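Local coordinates for type IV pilus assembly protein PilF (Thermus thermophilus HB8, PDB 5OIU) that probably hydrolyses ATP as a hexameric motor ATPase to power the assembly of type IV pili, at residues E74-V83 and L94-E105; E18-H28 and R39-Y49. All coordinates share one frame; numbering follows the deposited sequence.

Contact 1. Residues E74-V83 and L94-E105. With ATP (adenosine-5'-triphosphate), chain Q.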
loop_
_atom_site.group_PDB
_atom_site.type_symbol
_atom_site.label_atom_id
_atom_site.label_comp_id
_atom_site.label_asym_id
_atom_site.label_seq_id
_atom_site.Cartn_x
_atom_site.Cartn_y
_atom_site.Cartn_z
ATOM N N GLU C 74 -15.132 21.191 -21.997
ATOM C CA GLU C 74 -13.852 21.466 -21.348
ATOM C C GLU C 74 -13.041 22.445 -22.190
ATOM O O GLU C 74 -12.602 22.121 -23.301
ATOM C CB GLU C 74 -13.074 20.170 -21.134
ATOM C CG GLU C 74 -11.664 20.397 -20.624
ATOM C CD GLU C 74 -11.652 21.007 -19.231
ATOM O OE1 GLU C 74 -11.928 20.266 -18.268
ATOM O OE2 GLU C 74 -11.385 22.222 -19.098
ATOM N N LYS C 75 -12.825 23.645 -21.667
ATOM C CA LYS C 75 -12.026 24.635 -22.361
ATOM C C LYS C 75 -10.808 25.064 -21.560
ATOM O O LYS C 75 -9.994 25.841 -22.066
ATOM C CB LYS C 75 -12.882 25.860 -22.720
ATOM C CG LYS C 75 -14.037 25.538 -23.639
ATOM C CD LYS C 75 -14.792 26.794 -24.053
ATOM C CE LYS C 75 -15.654 26.560 -25.299
ATOM N NZ LYS C 75 -16.545 25.355 -25.173
ATOM N N ARG C 76 -10.643 24.570 -20.342
ATOM C CA ARG C 76 -9.558 25.023 -19.491
ATOM C C ARG C 76 -8.364 24.079 -19.490
ATOM O O ARG C 76 -7.286 24.475 -19.036
ATOM C CB ARG C 76 -10.074 25.232 -18.067
ATOM C CG ARG C 76 -11.146 26.317 -17.978
ATOM C CD ARG C 76 -11.652 26.479 -16.547
ATOM N NE ARG C 76 -12.068 25.189 -16.006
ATOM C CZ ARG C 76 -12.014 24.849 -14.723
ATOM N NH1 ARG C 76 -11.564 25.711 -13.814
ATOM N NH2 ARG C 76 -12.410 23.633 -14.356
ATOM N N LEU C 77 -8.512 22.867 -20.021
ATOM C CA LEU C 77 -7.413 21.922 -20.116
ATOM C C LEU C 77 -7.127 21.580 -21.577
ATOM O O LEU C 77 -8.016 21.694 -22.429
ATOM C CB LEU C 77 -7.737 20.637 -19.345
ATOM C CG LEU C 77 -7.750 20.711 -17.817
ATOM C CD1 LEU C 77 -8.205 19.364 -17.239
ATOM C CD2 LEU C 77 -6.386 21.133 -17.260
ATOM N N PRO C 78 -5.903 21.159 -21.903
ATOM C CA PRO C 78 -5.609 20.751 -23.285
ATOM C C PRO C 78 -5.972 19.298 -23.534
ATOM O O PRO C 78 -5.782 18.435 -22.680
ATOM C CB PRO C 78 -4.092 20.963 -23.392
ATOM C CG PRO C 78 -3.594 20.732 -22.009
ATOM C CD PRO C 78 -4.697 21.168 -21.057
ATOM N N GLN C 79 -6.487 19.017 -24.732
ATOM C CA GLN C 79 -6.905 17.670 -25.107
ATOM C C GLN C 79 -6.260 17.273 -26.433
ATOM O O GLN C 79 -5.706 18.109 -27.148
ATOM C CB GLN C 79 -8.436 17.585 -25.184
ATOM C CG GLN C 79 -9.125 18.513 -24.183
ATOM C CD GLN C 79 -10.596 18.755 -24.483
ATOM O OE1 GLN C 79 -11.348 17.825 -24.763
ATOM N NE2 GLN C 79 -11.012 20.021 -24.420
ATOM N N ASP C 80 -6.334 15.978 -26.758
ATOM C CA ASP C 80 -5.778 15.413 -27.986
ATOM C C ASP C 80 -6.700 14.367 -28.566
ATOM O O ASP C 80 -7.423 13.674 -27.848
ATOM C CB ASP C 80 -4.453 14.700 -27.791
ATOM C CG ASP C 80 -3.583 15.408 -26.861
ATOM O OD1 ASP C 80 -3.256 16.550 -27.226
ATOM O OD2 ASP C 80 -3.210 14.844 -25.805
ATOM N N GLY C 81 -6.581 14.198 -29.869
ATOM C CA GLY C 81 -7.341 13.190 -30.564
ATOM C C GLY C 81 -6.885 13.122 -32.000
ATOM O O GLY C 81 -6.321 14.079 -32.547
ATOM N N ARG C 82 -7.128 11.972 -32.598
ATOM C CA ARG C 82 -6.855 11.795 -34.009
ATOM C C ARG C 82 -8.127 12.058 -34.795
ATOM O O ARG C 82 -9.228 11.728 -34.345
ATOM C CB ARG C 82 -6.327 10.402 -34.310
ATOM C CG ARG C 82 -5.406 10.395 -35.480
ATOM C CD ARG C 82 -5.113 9.008 -35.916
ATOM N NE ARG C 82 -3.976 8.453 -35.204
ATOM C CZ ARG C 82 -3.073 7.664 -35.778
ATOM N NH1 ARG C 82 -3.174 7.378 -37.070
ATOM N NH2 ARG C 82 -2.061 7.178 -35.069
ATOM N N VAL C 83 -7.965 12.680 -35.957
ATOM C CA VAL C 83 -9.057 13.004 -36.862
ATOM C C VAL C 83 -8.825 12.224 -38.144
ATOM O O VAL C 83 -7.835 12.460 -38.846
ATOM C CB VAL C 83 -9.124 14.512 -37.156
ATOM C CG1 VAL C 83 -10.200 14.794 -38.171
ATOM C CG2 VAL C 83 -9.355 15.325 -35.875
ATOM N N LEU C 94 -5.248 13.390 -39.173
ATOM C CA LEU C 94 -4.749 14.578 -38.501
ATOM C C LEU C 94 -4.581 14.313 -37.014
ATOM O O LEU C 94 -5.508 13.835 -36.356
ATOM C CB LEU C 94 -5.707 15.750 -38.719
ATOM C CG LEU C 94 -6.007 16.048 -40.183
ATOM C CD1 LEU C 94 -7.485 15.948 -40.483
ATOM C CD2 LEU C 94 -5.488 17.433 -40.489
ATOM N N ARG C 95 -3.392 14.607 -36.496
ATOM C CA ARG C 95 -3.161 14.735 -35.057
ATOM C C ARG C 95 -3.746 16.068 -34.595
ATOM O O ARG C 95 -3.271 17.132 -34.996
ATOM C CB ARG C 95 -1.661 14.654 -34.775
ATOM C CG ARG C 95 -1.244 14.331 -33.342
ATOM C CD ARG C 95 -1.045 15.589 -32.481
ATOM N NE ARG C 95 -0.181 16.626 -33.075
ATOM C CZ ARG C 95 1.142 16.528 -33.207
ATOM N NH1 ARG C 95 1.765 15.432 -32.804
ATOM N NH2 ARG C 95 1.839 17.523 -33.755
ATOM N N LEU C 96 -4.785 16.031 -33.774
ATOM C CA LEU C 96 -5.420 17.250 -33.300
ATOM C C LEU C 96 -4.992 17.561 -31.866
ATOM O O LEU C 96 -4.860 16.656 -31.037
ATOM C CB LEU C 96 -6.943 17.129 -33.381
ATOM C CG LEU C 96 -7.709 18.256 -32.669
ATOM C CD1 LEU C 96 -7.346 19.619 -33.219
ATOM C CD2 LEU C 96 -9.200 18.041 -32.745
ATOM N N SER C 97 -4.762 18.846 -31.582
ATOM C CA SER C 97 -4.380 19.298 -30.250
ATOM C C SER C 97 -5.039 20.636 -29.973
ATOM O O SER C 97 -4.915 21.555 -30.783
ATOM C CB SER C 97 -2.861 19.425 -30.129
ATOM O OG SER C 97 -2.499 20.423 -29.194
ATOM N N THR C 98 -5.757 20.745 -28.850
ATOM C CA THR C 98 -6.357 22.010 -28.445
ATOM C C THR C 98 -5.727 22.473 -27.144
ATOM O O THR C 98 -5.556 21.686 -26.208
ATOM C CB THR C 98 -7.882 21.927 -28.271
ATOM O OG1 THR C 98 -8.207 21.081 -27.164
ATOM C CG2 THR C 98 -8.551 21.421 -29.540
ATOM N N LEU C 99 -5.399 23.761 -27.086
ATOM C CA LEU C 99 -4.672 24.306 -25.983
ATOM C C LEU C 99 -5.314 25.625 -25.579
ATOM O O LEU C 99 -5.497 26.510 -26.435
ATOM C CB LEU C 99 -3.211 24.511 -26.367
ATOM C CG LEU C 99 -2.301 25.204 -25.355
ATOM C CD1 LEU C 99 -1.668 24.177 -24.430
ATOM C CD2 LEU C 99 -1.229 26.008 -26.085
ATOM N N PRO C 100 -5.667 25.788 -24.304
ATOM C CA PRO C 100 -6.137 27.096 -23.828
ATOM C C PRO C 100 -5.047 28.148 -23.972
ATOM O O PRO C 100 -3.875 27.891 -23.688
ATOM C CB PRO C 100 -6.458 26.851 -22.345
ATOM C CG PRO C 100 -6.248 25.391 -22.092
ATOM C CD PRO C 100 -5.451 24.822 -23.212
ATOM N N THR C 101 -5.444 29.343 -24.407
ATOM C CA THR C 101 -4.577 30.508 -24.438
ATOM C C THR C 101 -5.319 31.687 -23.837
ATOM O O THR C 101 -6.472 31.583 -23.404
ATOM C CB THR C 101 -4.112 30.879 -25.854
ATOM O OG1 THR C 101 -5.204 31.470 -26.574
ATOM C CG2 THR C 101 -3.601 29.660 -26.592
ATOM N N VAL C 102 -4.634 32.827 -23.821
ATOM C CA VAL C 102 -5.206 34.048 -23.280
ATOM C C VAL C 102 -6.426 34.503 -24.067
ATOM O O VAL C 102 -7.309 35.152 -23.507
ATOM C CB VAL C 102 -4.102 35.123 -23.236
ATOM C CG1 VAL C 102 -4.680 36.529 -23.340
ATOM C CG2 VAL C 102 -3.255 34.930 -21.959
ATOM N N TYR C 103 -6.521 34.140 -25.344
ATOM C CA TYR C 103 -7.579 34.630 -26.214
ATOM C C TYR C 103 -8.610 33.567 -26.571
ATOM O O TYR C 103 -9.497 33.833 -27.395
ATOM C CB TYR C 103 -6.963 35.216 -27.481
ATOM C CG TYR C 103 -6.125 36.448 -27.223
ATOM C CD1 TYR C 103 -6.627 37.517 -26.482
ATOM C CD2 TYR C 103 -4.831 36.546 -27.717
ATOM C CE1 TYR C 103 -5.871 38.650 -26.249
ATOM C CE2 TYR C 103 -4.061 37.673 -27.487
ATOM C CZ TYR C 103 -4.587 38.725 -26.758
ATOM O OH TYR C 103 -3.819 39.843 -26.538
ATOM N N GLY C 104 -8.535 32.383 -25.965
ATOM C CA GLY C 104 -9.402 31.271 -26.280
ATOM C C GLY C 104 -8.573 30.044 -26.568
ATOM O O GLY C 104 -7.399 29.966 -26.198
ATOM N N GLU C 105 -9.169 29.075 -27.249
ATOM C CA GLU C 105 -8.492 27.813 -27.519
ATOM C C GLU C 105 -7.805 27.841 -28.878
ATOM O O GLU C 105 -8.412 28.208 -29.890
ATOM C CB GLU C 105 -9.470 26.646 -27.455
ATOM C CG GLU C 105 -10.059 26.469 -26.079
ATOM C CD GLU C 105 -10.965 25.270 -26.012
ATOM O OE1 GLU C 105 -12.168 25.429 -26.322
ATOM O OE2 GLU C 105 -10.460 24.171 -25.681
HETATM P PG ATP Q . -2.637 5.736 -31.470
HETATM O O1G ATP Q . -1.999 6.206 -30.166
HETATM O O2G ATP Q . -3.433 4.455 -31.339
HETATM O O3G ATP Q . -3.396 6.800 -32.222
HETATM P PB ATP Q . -0.489 4.166 -32.562
HETATM O O1B ATP Q . 0.364 4.142 -31.321
HETATM O O2B ATP Q . -1.342 2.980 -32.946
HETATM O O3B ATP Q . -1.435 5.467 -32.523
HETATM P PA ATP Q . 0.015 4.111 -35.332
HETATM O O1A ATP Q . 0.236 2.702 -35.811
HETATM O O2A ATP Q . -1.353 4.725 -35.504
HETATM O O3A ATP Q . 0.482 4.403 -33.819
HETATM O "O5'" ATP Q . 1.092 4.955 -36.168
HETATM C "C5'" ATP Q . 1.199 6.373 -36.059
HETATM C "C4'" ATP Q . 1.941 6.850 -37.301
HETATM O "O4'" ATP Q . 3.285 6.356 -37.313
HETATM C "C3'" ATP Q . 1.253 6.322 -38.544
HETATM O "O3'" ATP Q . 1.256 7.435 -39.460
HETATM C "C2'" ATP Q . 2.131 5.147 -38.965
HETATM O "O2'" ATP Q . 2.070 4.828 -40.368
HETATM C "C1'" ATP Q . 3.519 5.563 -38.473
HETATM N N9 ATP Q . 4.366 4.420 -38.078
HETATM C C8 ATP Q . 3.989 3.440 -37.228
HETATM N N7 ATP Q . 4.991 2.538 -37.054
HETATM C C5 ATP Q . 6.032 2.929 -37.806
HETATM C C6 ATP Q . 7.395 2.417 -38.072
HETATM N N6 ATP Q . 7.846 1.274 -37.495
HETATM N N1 ATP Q . 8.176 3.126 -38.913
HETATM C C2 ATP Q . 7.732 4.263 -39.487
HETATM N N3 ATP Q . 6.506 4.789 -39.289
HETATM C C4 ATP Q . 5.619 4.178 -38.473
HETATM O O HOH W 1 -9.102 22.006 -24.906
#

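Contact 2. Residues E18-H28 and R39-Y49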
loop_
_atom_site.group_PDB
_atom_site.type_symbol
_atom_site.label_atom_id
_atom_site.label_comp_id
_atom_site.label_asym_id
_atom_site.label_seq_id
_atom_site.Cartn_x
_atom_site.Cartn_y
_atom_site.Cartn_z
ATOM N N GLU C 18 -7.302 22.477 -48.307
ATOM C CA GLU C 18 -6.181 23.272 -48.799
ATOM C C GLU C 18 -4.839 22.773 -48.258
ATOM O O GLU C 18 -3.869 22.636 -49.019
ATOM C CB GLU C 18 -6.378 24.748 -48.448
ATOM C CG GLU C 18 -7.132 25.550 -49.498
ATOM C CD GLU C 18 -6.436 25.589 -50.840
ATOM O OE1 GLU C 18 -5.228 25.241 -50.904
ATOM O OE2 GLU C 18 -7.099 25.988 -51.836
ATOM N N ALA C 19 -4.751 22.521 -46.945
ATOM C CA ALA C 19 -3.532 21.944 -46.372
ATOM C C ALA C 19 -3.120 20.670 -47.107
ATOM O O ALA C 19 -1.955 20.513 -47.498
ATOM C CB ALA C 19 -3.721 21.657 -44.879
ATOM N N PHE C 20 -4.072 19.751 -47.318
ATOM C CA PHE C 20 -3.759 18.499 -48.002
ATOM C C PHE C 20 -3.196 18.744 -49.403
ATOM O O PHE C 20 -2.148 18.196 -49.764
ATOM C CB PHE C 20 -5.000 17.608 -48.068
ATOM C CG PHE C 20 -4.760 16.294 -48.747
ATOM C CD1 PHE C 20 -4.014 15.302 -48.122
ATOM C CD2 PHE C 20 -5.270 16.049 -50.022
ATOM C CE1 PHE C 20 -3.784 14.086 -48.742
ATOM C CE2 PHE C 20 -5.054 14.819 -50.654
ATOM C CZ PHE C 20 -4.305 13.842 -50.017
ATOM N N LEU C 21 -3.878 19.558 -50.213
ATOM C CA LEU C 21 -3.342 19.877 -51.540
ATOM C C LEU C 21 -2.040 20.673 -51.465
ATOM O O LEU C 21 -1.157 20.503 -52.314
ATOM C CB LEU C 21 -4.370 20.651 -52.352
ATOM C CG LEU C 21 -5.718 19.967 -52.535
ATOM C CD1 LEU C 21 -6.759 20.987 -52.972
ATOM C CD2 LEU C 21 -5.608 18.808 -53.533
ATOM N N GLN C 22 -1.897 21.550 -50.471
ATOM C CA GLN C 22 -0.650 22.295 -50.327
ATOM C C GLN C 22 0.543 21.402 -50.015
ATOM O O GLN C 22 1.689 21.850 -50.180
ATOM C CB GLN C 22 -0.775 23.332 -49.211
ATOM C CG GLN C 22 -1.342 24.632 -49.676
ATOM C CD GLN C 22 -0.647 25.106 -50.923
ATOM O OE1 GLN C 22 0.591 25.019 -51.040
ATOM N NE2 GLN C 22 -1.433 25.593 -51.876
ATOM N N ASP C 23 0.294 20.163 -49.556
ATOM C CA ASP C 23 1.291 19.354 -48.854
ATOM C C ASP C 23 1.772 20.034 -47.560
ATOM O O ASP C 23 2.896 19.825 -47.110
ATOM C CB ASP C 23 2.468 19.014 -49.772
ATOM C CG ASP C 23 2.922 17.589 -49.621
ATOM O OD1 ASP C 23 3.412 17.243 -48.519
ATOM O OD2 ASP C 23 2.777 16.811 -50.600
ATOM N N ALA C 24 0.914 20.833 -46.933
ATOM C CA ALA C 24 1.252 21.443 -45.654
ATOM C C ALA C 24 1.328 20.399 -44.543
ATOM O O ALA C 24 0.572 19.418 -44.513
ATOM C CB ALA C 24 0.224 22.508 -45.277
ATOM N N SER C 25 2.242 20.635 -43.605
ATOM C CA SER C 25 2.466 19.686 -42.527
ATOM C C SER C 25 1.604 19.951 -41.298
ATOM O O SER C 25 1.297 19.005 -40.571
ATOM C CB SER C 25 3.940 19.684 -42.125
ATOM O OG SER C 25 4.280 20.922 -41.556
ATOM N N ASP C 26 1.199 21.195 -41.039
ATOM C CA ASP C 26 0.423 21.510 -39.840
ATOM C C ASP C 26 -0.528 22.672 -40.119
ATOM O O ASP C 26 -0.252 23.535 -40.960
ATOM C CB ASP C 26 1.339 21.864 -38.653
ATOM C CG ASP C 26 2.442 20.819 -38.415
ATOM O OD1 ASP C 26 2.156 19.819 -37.728
ATOM O OD2 ASP C 26 3.588 20.973 -38.918
ATOM N N ILE C 27 -1.636 22.698 -39.380
ATOM C CA ILE C 27 -2.636 23.765 -39.444
ATOM C C ILE C 27 -2.777 24.369 -38.057
ATOM O O ILE C 27 -3.118 23.653 -37.101
ATOM C CB ILE C 27 -4.001 23.239 -39.909
ATOM C CG1 ILE C 27 -3.896 22.466 -41.211
ATOM C CG2 ILE C 27 -4.983 24.359 -40.032
ATOM C CD1 ILE C 27 -5.239 21.911 -41.636
ATOM N N HIS C 28 -2.553 25.682 -37.947
ATOM C CA HIS C 28 -2.662 26.414 -36.681
ATOM C C HIS C 28 -3.848 27.367 -36.726
ATOM O O HIS C 28 -3.911 28.238 -37.605
ATOM C CB HIS C 28 -1.406 27.232 -36.386
ATOM C CG HIS C 28 -0.171 26.408 -36.236
ATOM N ND1 HIS C 28 0.610 26.446 -35.102
ATOM C CD2 HIS C 28 0.433 25.544 -37.086
ATOM C CE1 HIS C 28 1.640 25.633 -35.257
ATOM N NE2 HIS C 28 1.560 25.078 -36.454
ATOM N N ARG C 39 -2.907 29.702 -39.798
ATOM C CA ARG C 39 -1.615 29.564 -40.449
ATOM C C ARG C 39 -1.420 28.118 -40.882
ATOM O O ARG C 39 -1.944 27.190 -40.250
ATOM C CB ARG C 39 -0.468 29.997 -39.522
ATOM C CG ARG C 39 -0.542 31.451 -39.013
ATOM C CD ARG C 39 0.038 31.593 -37.576
ATOM N NE ARG C 39 1.482 31.848 -37.566
ATOM C CZ ARG C 39 2.242 31.848 -36.470
ATOM N NH1 ARG C 39 1.705 31.617 -35.278
ATOM N NH2 ARG C 39 3.550 32.087 -36.563
ATOM N N LEU C 40 -0.664 27.933 -41.968
ATOM C CA LEU C 40 -0.262 26.620 -42.462
ATOM C C LEU C 40 1.255 26.542 -42.413
ATOM O O LEU C 40 1.925 27.484 -42.844
ATOM C CB LEU C 40 -0.739 26.391 -43.910
ATOM C CG LEU C 40 -2.235 26.482 -44.271
ATOM C CD1 LEU C 40 -2.514 26.146 -45.749
ATOM C CD2 LEU C 40 -3.081 25.578 -43.373
ATOM N N ARG C 41 1.807 25.435 -41.901
ATOM C CA ARG C 41 3.238 25.181 -42.100
ATOM C C ARG C 41 3.476 24.509 -43.463
ATOM O O ARG C 41 3.046 23.367 -43.703
ATOM C CB ARG C 41 3.836 24.342 -40.972
ATOM C CG ARG C 41 5.364 24.543 -40.890
ATOM C CD ARG C 41 6.067 23.749 -39.786
ATOM N NE ARG C 41 5.676 24.185 -38.442
ATOM C CZ ARG C 41 6.285 25.160 -37.775
ATOM N NH1 ARG C 41 7.315 25.793 -38.338
ATOM N NH2 ARG C 41 5.874 25.490 -36.549
ATOM N N ILE C 42 4.172 25.221 -44.349
ATOM C CA ILE C 42 4.587 24.731 -45.661
ATOM C C ILE C 42 6.108 24.778 -45.724
ATOM O O ILE C 42 6.710 25.830 -45.472
ATOM C CB ILE C 42 3.971 25.571 -46.797
ATOM C CG1 ILE C 42 2.486 25.243 -46.962
ATOM C CG2 ILE C 42 4.751 25.398 -48.104
ATOM C CD1 ILE C 42 1.676 26.437 -47.404
ATOM N N ASP C 43 6.727 23.641 -46.046
ATOM C CA ASP C 43 8.187 23.541 -46.149
ATOM C C ASP C 43 8.901 24.102 -44.919
ATOM O O ASP C 43 9.920 24.779 -45.018
ATOM C CB ASP C 43 8.693 24.235 -47.413
ATOM C CG ASP C 43 8.098 23.652 -48.686
ATOM O OD1 ASP C 43 7.581 22.513 -48.673
ATOM O OD2 ASP C 43 8.162 24.341 -49.716
ATOM N N GLY C 44 8.379 23.813 -43.736
ATOM C CA GLY C 44 9.031 24.249 -42.528
ATOM C C GLY C 44 8.567 25.586 -41.988
ATOM O O GLY C 44 8.677 25.815 -40.786
ATOM N N ALA C 45 8.043 26.474 -42.834
ATOM C CA ALA C 45 7.713 27.830 -42.406
ATOM C C ALA C 45 6.208 28.014 -42.302
ATOM O O ALA C 45 5.452 27.537 -43.153
ATOM C CB ALA C 45 8.291 28.876 -43.360
ATOM N N LEU C 46 5.781 28.698 -41.243
ATOM C CA LEU C 46 4.377 29.040 -41.082
ATOM C C LEU C 46 4.045 30.243 -41.957
ATOM O O LEU C 46 4.756 31.256 -41.945
ATOM C CB LEU C 46 4.055 29.331 -39.614
ATOM C CG LEU C 46 3.870 28.078 -38.752
ATOM C CD1 LEU C 46 3.844 28.425 -37.276
ATOM C CD2 LEU C 46 2.597 27.328 -39.158
ATOM N N ARG C 47 2.979 30.114 -42.738
ATOM C CA ARG C 47 2.537 31.186 -43.605
ATOM C C ARG C 47 1.094 31.538 -43.280
ATOM O O ARG C 47 0.310 30.667 -42.884
ATOM C CB ARG C 47 2.656 30.777 -45.080
ATOM C CG ARG C 47 4.033 30.254 -45.463
ATOM C CD ARG C 47 5.037 31.384 -45.633
ATOM N NE ARG C 47 6.339 30.876 -46.064
ATOM C CZ ARG C 47 7.509 31.485 -45.842
ATOM N NH1 ARG C 47 7.555 32.649 -45.186
ATOM N NH2 ARG C 47 8.641 30.916 -46.274
ATOM N N PRO C 48 0.712 32.806 -43.432
ATOM C CA PRO C 48 -0.672 33.206 -43.133
ATOM C C PRO C 48 -1.613 32.757 -44.246
ATOM O O PRO C 48 -1.462 33.148 -45.408
ATOM C CB PRO C 48 -0.584 34.733 -43.044
ATOM C CG PRO C 48 0.565 35.078 -44.015
ATOM C CD PRO C 48 1.541 33.930 -43.915
ATOM N N TYR C 49 -2.576 31.910 -43.883
ATOM C CA TYR C 49 -3.615 31.430 -44.792
ATOM C C TYR C 49 -4.804 32.389 -44.862
ATOM O O TYR C 49 -5.186 32.842 -45.948
ATOM C CB TYR C 49 -4.103 30.045 -44.346
ATOM C CG TYR C 49 -5.263 29.514 -45.164
ATOM C CD1 TYR C 49 -5.106 29.236 -46.517
ATOM C CD2 TYR C 49 -6.506 29.281 -44.592
ATOM C CE1 TYR C 49 -6.151 28.734 -47.277
ATOM C CE2 TYR C 49 -7.563 28.777 -45.353
ATOM C CZ TYR C 49 -7.372 28.515 -46.696
ATOM O OH TYR C 49 -8.385 28.033 -47.491
#

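Contact 1. Residues E74-V83 and L94-E105
V83 and L94 cross at a slant on one face of the sheet, V83 CG1 lying 3.7 Å from L94 CD1. The second methyl, V83 CG2, leans the other way and meets L96 CB at 3.9 Å. CG1 stands anti to the backbone N (chi1 176°), and this splits the two methyls between the two leucines. L96 sits opposite G81, which adds no side chain to this face; L96 CB lies 3.2 Å from G81 O. Helix 57-67 covers this face, with M67 on V83 and V64 on L96.

Strands 79-83 and 94-101 form an antiparallel beta hairpin at the edge of the N-terminal sheet. Three pairs are doubly hydrogen-bonded: Q79 with T98, G81 with L96 and V83 with L94. On the K75 side of Q79 the direct backbone pairing ends and the segments are held by packing. The ring of P100 fills the bend of K75-P78, P100 CG lying 3.4 Å from R76 O. P78 CB rests against both P100 CD and L99 CD1. K75 crosses E105 at about a right angle, its CG against E105 OE1, while E105 OE2 pairs with K65. A water sits among L77 O, Q79 NE2, T98 OG1 and E105 OE2 and is bonded to all four.

The opposite face carries D80, R82, R95 and S97. D80 and S97 reach R209 and Q210 of the second subunit. R82 bends at chi3 (-88°) and sends NH2 to ATP, 2.6 Å from O2A in a weak, bent bond and 3.2 Å from O3G in another. Its NH1 is paired with D93. A leucine in its place would probably leave the phosphates without this positive partner and D93 without its mate.

Contact 2. Residues E18-H28 and R39-Y49
L46 lies across the ring of H28 at about a right angle, with CD1 over one face, 4.2 Å from the ring centroid in a CH-pi contact. L46 CD2 touches H28 CD2 at 3.5 Å. L46 CG also sits over the centre of the R41 guanidinium, so one leucine backs both polar groups. R41 runs alongside D26, pointing the same way. R41 NE is 3.9 Å from D26 OD2, a long salt bridge, with the two planes nearly perpendicular. R41 NH1 bonds G44 O at 2.8 Å, in the guanidinium plane, which ties the group to the type I' turn of 42-45. S25 OG donates to D26 OD2 from above the carboxylate plane.

Strands 26-28 and 39-42 form a beta hairpin. On its other face L40 CD2 packs against I27 CG1 and A19 CB, under helix 6-22. A24 CB meets I42 CG1 at 3.9 Å, just past the Schellman motif that ends the helix.

The stronger partner of D26 is R110, which takes D26 OD1. R41 pairs with D211 and D213 of the second subunit, and H28 bonds D211 there too. The polar face of this hairpin is thus consistent with a charged docking surface between subunits.

In the fold
Contact 2 comes first in the sequence, contact 1 later, with no overlap. Their centres lie about 19 Å apart, and their nearest atoms about 5 Å, without touching. Both belong to the antiparallel six-stranded sheet of the N-terminal part. Contact 2 builds the hairpin of strands 26-31 and 36-42; contact 1 builds that of 79-87 and 90-101. Strand 104-111 lies between the two hairpins, paired with 26-31 on one flank and 90-101 on the other. Both contacts touch the second subunit, while contact 1 also reaches the ATP held by the P-loop part of the same chain. One sheet thus meets both nucleotide and neighbour, an arrangement consistent with passing changes at ATP around the hexamer.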